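Local coordinates for protein (soluble lytic transglycosylase SLT70) (Escherichia coli, PDB 1QSA) that cleaves the glycosidic bonds between N-acetylmuramic acid and N-acetylglucosamine in peptidoglycan, leaving a 1,6-anhydro bond on the muramic acid, at residues Q539-A551 with P606-Y618. Numbering follows the deposited sequence. Where two conformers were deposited one is given.
Sequences QQFGNNRIFSSAA and PTLMSATEWGRRY
Arg-545 takes hold of the Glu-613 carboxylate side-on, its guanidinium lying within 29° of the carboxylate plane. Arg-545 NH2 makes a salt bridge to Glu-613 OE1 at 2.8 Å, while Arg-545 NE reaches the syn lone pair of Glu-613 OE2 at 3.0 Å; the bend at chi3 (-51°) turns both nitrogens onto the acid. The backbone N of Arg-545 also donates to Glu-613 OE2 (2.9 Å), on the anti side and tilted out of the carboxylate plane, so side chain and main chain grip the same oxygen. NH2 has a second acceptor, Leu-608 O, in the guanidinium plane, and a water joins that carbonyl to NH1, which also pairs with Asp-595.

Next along the contact, Asn-544 ND2 points its N-H almost straight at Tyr-618 OH (3.0 Å, 166°), and the phenol donates its own hydrogen bond to Glu-613 O. Ile-546 CD1 touches both Tyr-618 OH (3.6 Å) and Met-609 SD. The Phe-547 and Tyr-618 rings meet obliquely, with CZ of Phe-547 3.4 Å from CE2 of Tyr-618, and the edge of Phe-547 puts CE2 over the centre of the Arg-616 guanidinium, the two planes nearly perpendicular.

Both segments present helix starts here, and the C-terminal tail folds back onto the start of helix 545-554 in the lysozyme-like Slt-type region. Asn-544 is the N-cap of that helix: with CG anti to its N (chi1 -180°), OD1 accepts from Phe-547 N while ND2 serves Tyr-618. Ser-610 and Glu-613 form a capping box on helix 611-615, OE1 taking Ser-610 N. A glutamine in place of Glu-613 would probably turn an NH2 toward N-H donors, losing either both Arg-545 bonds to OE2 or those of Arg-545 NH2 and Ser-610 N to OE1, with Asp-595 left as the charged partner of Arg-545. Farther out, Phe-575 of helix 572-578 packs against both aromatic rings, and Ser-566 and Gly-568 bind the Tyr-618 backbone.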
loop_
_atom_site.group_PDB
_atom_site.type_symbol
_atom_site.label_atom_id
_atom_site.label_comp_id
_atom_site.label_asym_id
_atom_site.label_seq_id
_atom_site.Cartn_x
_atom_site.Cartn_y
_atom_site.Cartn_z
ATOM N N GLN A 539 -25.360 10.559 -5.297
ATOM C CA GLN A 539 -26.544 11.407 -5.217
ATOM C C GLN A 539 -26.477 12.349 -4.016
ATOM O O GLN A 539 -26.906 13.491 -4.105
ATOM C CB GLN A 539 -27.828 10.553 -5.184
ATOM C CG GLN A 539 -28.007 9.659 -3.952
ATOM C CD GLN A 539 -28.538 10.409 -2.729
ATOM O OE1 GLN A 539 -29.391 11.285 -2.849
ATOM N NE2 GLN A 539 -28.023 10.063 -1.551
ATOM N N GLN A 540 -25.874 11.883 -2.923
ATOM C CA GLN A 540 -25.764 12.688 -1.713
ATOM C C GLN A 540 -24.978 13.980 -1.959
ATOM O O GLN A 540 -25.318 15.039 -1.418
ATOM C CB GLN A 540 -25.140 11.893 -0.571
ATOM C CG GLN A 540 -25.270 12.606 0.768
ATOM C CD GLN A 540 -24.954 11.712 1.938
ATOM O OE1 GLN A 540 -23.802 11.597 2.359
ATOM N NE2 GLN A 540 -25.983 11.068 2.478
ATOM N N PHE A 541 -23.959 13.896 -2.808
ATOM C CA PHE A 541 -23.143 15.058 -3.125
ATOM C C PHE A 541 -23.417 15.705 -4.484
ATOM O O PHE A 541 -22.520 16.286 -5.094
ATOM C CB PHE A 541 -21.656 14.732 -2.960
ATOM C CG PHE A 541 -21.239 14.531 -1.524
ATOM C CD1 PHE A 541 -20.960 15.617 -0.707
ATOM C CD2 PHE A 541 -21.158 13.253 -0.984
ATOM C CE1 PHE A 541 -20.608 15.433 0.636
ATOM C CE2 PHE A 541 -20.809 13.059 0.347
ATOM C CZ PHE A 541 -20.534 14.151 1.160
ATOM N N GLY A 542 -24.648 15.579 -4.972
ATOM C CA GLY A 542 -25.010 16.230 -6.224
ATOM C C GLY A 542 -24.455 15.700 -7.530
ATOM O O GLY A 542 -24.189 16.477 -8.459
ATOM N N ASN A 543 -24.263 14.387 -7.606
ATOM C CA ASN A 543 -23.787 13.742 -8.826
ATOM C C ASN A 543 -22.438 14.288 -9.291
ATOM O O ASN A 543 -22.184 14.429 -10.489
ATOM C CB ASN A 543 -24.841 13.876 -9.941
ATOM C CG ASN A 543 -26.090 13.032 -9.687
ATOM O OD1 ASN A 543 -26.334 12.563 -8.570
ATOM N ND2 ASN A 543 -26.896 12.848 -10.730
ATOM N N ASN A 544 -21.547 14.490 -8.329
ATOM C CA ASN A 544 -20.208 15.010 -8.604
ATOM C C ASN A 544 -19.191 13.921 -8.254
ATOM O O ASN A 544 -19.116 13.494 -7.108
ATOM C CB ASN A 544 -19.997 16.273 -7.759
ATOM C CG ASN A 544 -18.638 16.897 -7.976
ATOM O OD1 ASN A 544 -17.611 16.278 -7.685
ATOM N ND2 ASN A 544 -18.621 18.143 -8.462
ATOM N N ARG A 545 -18.426 13.477 -9.248
ATOM C CA ARG A 545 -17.462 12.394 -9.067
ATOM C C ARG A 545 -16.281 12.720 -8.163
ATOM O O ARG A 545 -15.663 11.818 -7.597
ATOM C CB ARG A 545 -17.002 11.845 -10.416
ATOM C CG ARG A 545 -18.147 11.177 -11.204
ATOM C CD ARG A 545 -17.695 10.865 -12.631
ATOM N NE ARG A 545 -17.119 12.080 -13.208
ATOM C CZ ARG A 545 -15.919 12.157 -13.777
ATOM N NH1 ARG A 545 -15.183 11.065 -13.972
ATOM N NH2 ARG A 545 -15.479 13.338 -14.210
ATOM N N ILE A 546 -15.960 14.001 -8.009
ATOM C CA ILE A 546 -14.864 14.349 -7.109
ATOM C C ILE A 546 -15.334 14.034 -5.687
ATOM O O ILE A 546 -14.637 13.360 -4.925
ATOM C CB ILE A 546 -14.478 15.855 -7.232
ATOM C CG1 ILE A 546 -13.835 16.106 -8.605
ATOM C CG2 ILE A 546 -13.532 16.269 -6.093
ATOM C CD1 ILE A 546 -13.589 17.591 -8.917
ATOM N N PHE A 547 -16.538 14.506 -5.355
ATOM C CA PHE A 547 -17.108 14.276 -4.024
ATOM C C PHE A 547 -17.413 12.808 -3.744
ATOM O O PHE A 547 -17.073 12.302 -2.673
ATOM C CB PHE A 547 -18.387 15.102 -3.818
ATOM C CG PHE A 547 -18.204 16.589 -4.010
ATOM C CD1 PHE A 547 -16.975 17.187 -3.793
ATOM C CD2 PHE A 547 -19.281 17.387 -4.419
ATOM C CE1 PHE A 547 -16.805 18.558 -3.976
ATOM C CE2 PHE A 547 -19.125 18.761 -4.607
ATOM C CZ PHE A 547 -17.884 19.347 -4.383
ATOM N N SER A 548 -18.012 12.102 -4.704
ATOM C CA SER A 548 -18.343 10.702 -4.466
ATOM C C SER A 548 -17.107 9.824 -4.338
ATOM O O SER A 548 -17.093 8.894 -3.538
ATOM C CB SER A 548 -19.290 10.143 -5.538
ATOM O OG SER A 548 -18.746 10.316 -6.828
ATOM N N SER A 549 -16.061 10.135 -5.105
ATOM C CA SER A 549 -14.835 9.354 -5.027
ATOM C C SER A 549 -14.173 9.607 -3.676
ATOM O O SER A 549 -13.743 8.681 -3.014
ATOM C CB SER A 549 -13.880 9.699 -6.181
ATOM O OG SER A 549 -14.483 9.388 -7.438
ATOM N N ALA A 550 -14.104 10.873 -3.275
ATOM C CA ALA A 550 -13.525 11.216 -1.986
ATOM C C ALA A 550 -14.326 10.593 -0.839
ATOM O O ALA A 550 -13.737 10.073 0.114
ATOM C CB ALA A 550 -13.446 12.734 -1.828
ATOM N N ALA A 551 -15.651 10.608 -0.953
ATOM C CA ALA A 551 -16.529 10.036 0.076
ATOM C C ALA A 551 -16.394 8.505 0.132
ATOM O O ALA A 551 -16.410 7.918 1.213
ATOM C CB ALA A 551 -17.994 10.443 -0.169
ATOM N N PRO A 606 -13.354 11.083 -23.796
ATOM C CA PRO A 606 -12.724 11.073 -22.472
ATOM C C PRO A 606 -12.416 12.402 -21.770
ATOM O O PRO A 606 -11.421 12.495 -21.063
ATOM C CB PRO A 606 -11.469 10.238 -22.708
ATOM C CG PRO A 606 -11.070 10.599 -24.100
ATOM C CD PRO A 606 -12.374 10.791 -24.862
ATOM N N THR A 607 -13.287 13.402 -21.906
ATOM C CA THR A 607 -13.064 14.692 -21.241
ATOM C C THR A 607 -12.959 14.411 -19.738
ATOM O O THR A 607 -13.754 13.656 -19.196
ATOM C CB THR A 607 -14.223 15.670 -21.514
ATOM O OG1 THR A 607 -14.444 15.754 -22.933
ATOM C CG2 THR A 607 -13.889 17.076 -20.970
ATOM N N LEU A 608 -11.988 15.016 -19.070
ATOM C CA LEU A 608 -11.777 14.738 -17.648
ATOM C C LEU A 608 -12.950 14.965 -16.701
ATOM O O LEU A 608 -13.221 14.133 -15.824
ATOM C CB LEU A 608 -10.551 15.493 -17.132
ATOM C CG LEU A 608 -10.180 15.130 -15.687
ATOM C CD1 LEU A 608 -9.618 13.712 -15.633
ATOM C CD2 LEU A 608 -9.182 16.139 -15.143
ATOM N N MET A 609 -13.588 16.125 -16.825
ATOM C CA MET A 609 -14.717 16.479 -15.968
ATOM C C MET A 609 -15.910 16.940 -16.793
ATOM O O MET A 609 -15.757 17.441 -17.915
ATOM C CB MET A 609 -14.332 17.621 -15.004
ATOM C CG MET A 609 -13.166 17.296 -14.073
ATOM S SD MET A 609 -12.970 18.542 -12.792
ATOM C CE MET A 609 -11.307 18.252 -12.239
ATOM N N SER A 610 -17.098 16.783 -16.219
ATOM C CA SER A 610 -18.325 17.245 -16.865
ATOM C C SER A 610 -18.316 18.772 -16.750
ATOM O O SER A 610 -17.571 19.339 -15.942
ATOM C CB SER A 610 -19.556 16.683 -16.143
ATOM O OG SER A 610 -19.734 17.271 -14.862
ATOM N N ALA A 611 -19.135 19.444 -17.549
ATOM C CA ALA A 611 -19.198 20.907 -17.492
ATOM C C ALA A 611 -19.603 21.345 -16.083
ATOM O O ALA A 611 -19.068 22.311 -15.552
ATOM C CB ALA A 611 -20.214 21.425 -18.499
ATOM N N THR A 612 -20.512 20.593 -15.468
ATOM C CA THR A 612 -20.982 20.914 -14.122
ATOM C C THR A 612 -19.877 20.760 -13.073
ATOM O O THR A 612 -19.673 21.647 -12.237
ATOM C CB THR A 612 -22.229 20.084 -13.767
ATOM O OG1 THR A 612 -23.287 20.434 -14.678
ATOM C CG2 THR A 612 -22.687 20.378 -12.347
ATOM N N GLU A 613 -19.130 19.665 -13.147
ATOM C CA GLU A 613 -18.032 19.446 -12.209
ATOM C C GLU A 613 -16.950 20.507 -12.408
ATOM O O GLU A 613 -16.423 21.072 -11.438
ATOM C CB GLU A 613 -17.421 18.058 -12.435
ATOM C CG GLU A 613 -18.318 16.906 -11.993
ATOM C CD GLU A 613 -17.861 15.558 -12.537
ATOM O OE1 GLU A 613 -17.131 15.533 -13.543
ATOM O OE2 GLU A 613 -18.250 14.517 -11.968
ATOM N N TRP A 614 -16.601 20.753 -13.670
ATOM C CA TRP A 614 -15.560 21.717 -14.025
ATOM C C TRP A 614 -15.854 23.155 -13.593
ATOM O O TRP A 614 -14.944 23.868 -13.169
ATOM C CB TRP A 614 -15.328 21.687 -15.544
ATOM C CG TRP A 614 -14.176 22.538 -16.035
ATOM C CD1 TRP A 614 -14.248 23.772 -16.645
ATOM C CD2 TRP A 614 -12.786 22.199 -15.987
ATOM N NE1 TRP A 614 -12.985 24.212 -16.973
ATOM C CE2 TRP A 614 -12.068 23.270 -16.587
ATOM C CE3 TRP A 614 -12.074 21.100 -15.502
ATOM C CZ2 TRP A 614 -10.672 23.264 -16.710
ATOM C CZ3 TRP A 614 -10.681 21.093 -15.625
ATOM C CH2 TRP A 614 -9.999 22.172 -16.227
ATOM N N GLY A 615 -17.119 23.551 -13.678
ATOM C CA GLY A 615 -17.501 24.926 -13.367
ATOM C C GLY A 615 -18.059 25.278 -12.003
ATOM O O GLY A 615 -18.218 26.454 -11.688
ATOM N N ARG A 616 -18.351 24.266 -11.198
ATOM C CA ARG A 616 -18.907 24.436 -9.862
ATOM C C ARG A 616 -17.946 25.178 -8.920
ATOM O O ARG A 616 -16.730 25.172 -9.121
ATOM C CB ARG A 616 -19.217 23.055 -9.281
ATOM C CG ARG A 616 -19.843 23.101 -7.926
ATOM C CD ARG A 616 -19.591 21.837 -7.151
ATOM N NE ARG A 616 -19.835 22.101 -5.744
ATOM C CZ ARG A 616 -20.984 21.860 -5.126
ATOM N NH1 ARG A 616 -21.981 21.279 -5.779
ATOM N NH2 ARG A 616 -21.112 22.156 -3.839
ATOM N N ARG A 617 -18.508 25.849 -7.914
ATOM C CA ARG A 617 -17.700 26.507 -6.893
ATOM C C ARG A 617 -17.459 25.419 -5.831
ATOM O O ARG A 617 -18.351 24.620 -5.541
ATOM C CB ARG A 617 -18.440 27.714 -6.298
ATOM C CG ARG A 617 -18.797 28.794 -7.325
ATOM C CD ARG A 617 -19.411 30.044 -6.666
ATOM N NE ARG A 617 -20.297 29.698 -5.554
ATOM C CZ ARG A 617 -20.108 30.093 -4.294
ATOM N NH1 ARG A 617 -19.091 30.884 -3.982
ATOM N NH2 ARG A 617 -20.956 29.716 -3.346
ATOM N N TYR A 618 -16.241 25.341 -5.308
ATOM C CA TYR A 618 -15.884 24.335 -4.309
ATOM C C TYR A 618 -15.477 25.005 -2.998
ATOM O O TYR A 618 -15.880 24.511 -1.931
ATOM C CB TYR A 618 -14.723 23.457 -4.820
ATOM C CG TYR A 618 -15.092 22.525 -5.953
ATOM C CD1 TYR A 618 -15.305 23.009 -7.252
ATOM C CD2 TYR A 618 -15.267 21.151 -5.725
ATOM C CE1 TYR A 618 -15.687 22.153 -8.289
ATOM C CE2 TYR A 618 -15.655 20.298 -6.753
ATOM C CZ TYR A 618 -15.864 20.805 -8.026
ATOM O OH TYR A 618 -16.266 19.950 -9.023
ATOM O OXT TYR A 618 -14.762 26.022 -3.047
HETATM O O HOH W 1 -20.686 13.237 -13.087
HETATM O O HOH W 2 -12.887 11.525 -15.737
#